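Local coordinates for protein sensor histidine kinase (Clostridium perfringens, PDB 4ONX) that probably senses an extracellular signal through its cache-type sensor domain and relays it to a histidine kinase module, at residues E[37-42]-E[147-152]. Sequence-based numbering, arbitrary orientation.
Sequences NTLKET and IMVGKY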
loop_
_atom_site.group_PDB
_atom_site.type_symbol
_atom_site.label_atom_id
_atom_site.label_comp_id
_atom_site.label_asym_id
_atom_site.label_seq_id
_atom_site.Cartn_x
_atom_site.Cartn_y
_atom_site.Cartn_z
ATOM N N ASN E 37 -19.506 -24.640 11.715
ATOM C CA ASN E 37 -18.268 -25.285 11.247
ATOM C C ASN E 37 -17.308 -24.232 10.676
ATOM O O ASN E 37 -16.155 -24.160 11.092
ATOM C CB ASN E 37 -18.522 -26.453 10.264
ATOM C CG ASN E 37 -17.779 -27.749 10.642
ATOM O OD1 ASN E 37 -17.278 -27.920 11.756
ATOM N ND2 ASN E 37 -17.768 -28.696 9.714
ATOM N N THR E 38 -17.790 -23.380 9.772
ATOM C CA THR E 38 -16.943 -22.330 9.209
ATOM C C THR E 38 -16.234 -21.516 10.280
ATOM O O THR E 38 -15.038 -21.225 10.172
ATOM C CB THR E 38 -17.770 -21.344 8.378
ATOM O OG1 THR E 38 -18.427 -22.045 7.328
ATOM C CG2 THR E 38 -16.894 -20.254 7.770
ATOM N N LEU E 39 -16.971 -21.119 11.306
ATOM C CA LEU E 39 -16.377 -20.328 12.360
ATOM C C LEU E 39 -15.257 -21.093 13.060
ATOM O O LEU E 39 -14.184 -20.540 13.316
ATOM C CB LEU E 39 -17.432 -19.916 13.389
ATOM C CG LEU E 39 -18.622 -19.066 12.930
ATOM C CD1 LEU E 39 -19.507 -18.750 14.126
ATOM C CD2 LEU E 39 -18.183 -17.771 12.263
ATOM N N LYS E 40 -15.506 -22.360 13.360
ATOM C CA LYS E 40 -14.534 -23.175 14.093
ATOM C C LYS E 40 -13.282 -23.434 13.256
ATOM O O LYS E 40 -12.167 -23.232 13.734
ATOM C CB LYS E 40 -15.212 -24.483 14.567
ATOM C CG LYS E 40 -14.505 -25.388 15.667
ATOM C CD LYS E 40 -13.558 -26.534 15.248
ATOM C CE LYS E 40 -13.165 -27.375 16.476
ATOM N NZ LYS E 40 -12.199 -28.478 16.173
ATOM N N GLU E 41 -13.458 -23.830 11.997
ATOM C CA GLU E 41 -12.299 -24.130 11.136
ATOM C C GLU E 41 -11.464 -22.857 10.931
ATOM O O GLU E 41 -10.235 -22.865 11.057
ATOM C CB GLU E 41 -12.719 -24.802 9.810
ATOM C CG GLU E 41 -13.427 -23.898 8.823
ATOM C CD GLU E 41 -13.802 -24.625 7.534
ATOM O OE1 GLU E 41 -13.077 -25.571 7.146
ATOM O OE2 GLU E 41 -14.806 -24.235 6.892
ATOM N N THR E 42 -12.143 -21.745 10.686
ATOM C CA THR E 42 -11.459 -20.487 10.471
ATOM C C THR E 42 -10.606 -20.111 11.672
ATOM O O THR E 42 -9.434 -19.747 11.534
ATOM C CB THR E 42 -12.469 -19.370 10.194
ATOM O OG1 THR E 42 -13.204 -19.689 9.011
ATOM C CG2 THR E 42 -11.766 -18.041 9.996
ATOM N N ILE E 147 -8.624 -16.352 19.945
ATOM C CA ILE E 147 -9.161 -15.839 18.706
ATOM C C ILE E 147 -10.651 -16.007 18.757
ATOM O O ILE E 147 -11.130 -17.051 19.126
ATOM C CB ILE E 147 -8.608 -16.601 17.496
ATOM C CG1 ILE E 147 -7.088 -16.534 17.520
ATOM C CG2 ILE E 147 -9.166 -16.031 16.204
ATOM C CD1 ILE E 147 -6.422 -17.052 16.278
HETATM N N MSE E 148 -11.380 -14.965 18.402
HETATM C CA MSE E 148 -12.830 -15.027 18.394
HETATM C C MSE E 148 -13.235 -14.788 16.976
HETATM O O MSE E 148 -12.654 -13.945 16.288
HETATM C CB MSE E 148 -13.405 -13.973 19.328
HETATM C CG MSE E 148 -14.903 -14.108 19.520
HETATM SE SE MSE E 148 -15.846 -13.178 18.075
HETATM C CE MSE E 148 -15.601 -11.400 18.882
ATOM N N VAL E 149 -14.211 -15.552 16.511
ATOM C CA VAL E 149 -14.712 -15.411 15.158
ATOM C C VAL E 149 -16.221 -15.449 15.248
ATOM O O VAL E 149 -16.766 -16.319 15.912
ATOM C CB VAL E 149 -14.215 -16.549 14.251
ATOM C CG1 VAL E 149 -14.826 -16.440 12.868
ATOM C CG2 VAL E 149 -12.705 -16.514 14.134
ATOM N N GLY E 150 -16.902 -14.531 14.568
ATOM C CA GLY E 150 -18.349 -14.501 14.653
ATOM C C GLY E 150 -19.107 -14.025 13.438
ATOM O O GLY E 150 -18.544 -13.445 12.500
ATOM N N LYS E 151 -20.405 -14.286 13.473
ATOM C CA LYS E 151 -21.313 -13.885 12.419
ATOM C C LYS E 151 -22.440 -13.120 13.069
ATOM O O LYS E 151 -22.900 -13.492 14.145
ATOM C CB LYS E 151 -21.893 -15.103 11.707
ATOM C CG LYS E 151 -22.867 -14.749 10.596
ATOM C CD LYS E 151 -23.522 -15.993 10.038
ATOM C CE LYS E 151 -24.530 -15.667 8.953
ATOM N NZ LYS E 151 -23.871 -15.114 7.742
ATOM N N TYR E 152 -22.899 -12.066 12.408
ATOM C CA TYR E 152 -23.977 -11.256 12.930
ATOM C C TYR E 152 -25.298 -11.608 12.271
ATOM O O TYR E 152 -25.343 -11.918 11.083
ATOM C CB TYR E 152 -23.680 -9.763 12.739
ATOM C CG TYR E 152 -24.826 -8.869 13.182
ATOM C CD1 TYR E 152 -25.025 -8.573 14.529
ATOM C CD2 TYR E 152 -25.722 -8.338 12.255
ATOM C CE1 TYR E 152 -26.083 -7.773 14.939
ATOM C CE2 TYR E 152 -26.779 -7.531 12.658
ATOM C CZ TYR E 152 -26.958 -7.251 14.002
ATOM O OH TYR E 152 -28.007 -6.451 14.415
#
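Leu39 of helix 33-47 packs on Val149 of strand 142-153, a worked example of how the N-terminal helix of a cache (PAS-like) sensor domain lies on one face of its antiparallel sheet. The two segments run nearly antiparallel, at 156°, and their axes approach to 8.1 Å. Leu39 leads with CD2, which meets Val149 CG1 at 3.7 Å and extends over the strand backbone, 4.0 Å from Gly150 C. A chi1 of -60° swings both methyls of Leu39 against the strand, the second, Leu39 CD1, lying 4.1 Å from Val149 O. On Val149, CG1 stands anti to the backbone N (chi1 176°), which makes it the methyl that meets Leu39, and the two side chains meet at a slant. Ala43, one turn on from Leu39, also touches Val149, extending the apolar seam along the helix. Lys151 starts toward the helix, but its chain, extended as far as CE and bent at the last torsion, carries NZ off to a salt bridge with Asp78. At the other end, Thr42 CG2 only grazes Val149 CG1, at 4.5 Å. The Thr42 hydroxyl turns back to its own helix: Thr42 OG1 donates to Thr38 O at 2.7 Å, and that carbonyl receives Thr42 N on the opposite face of its plane.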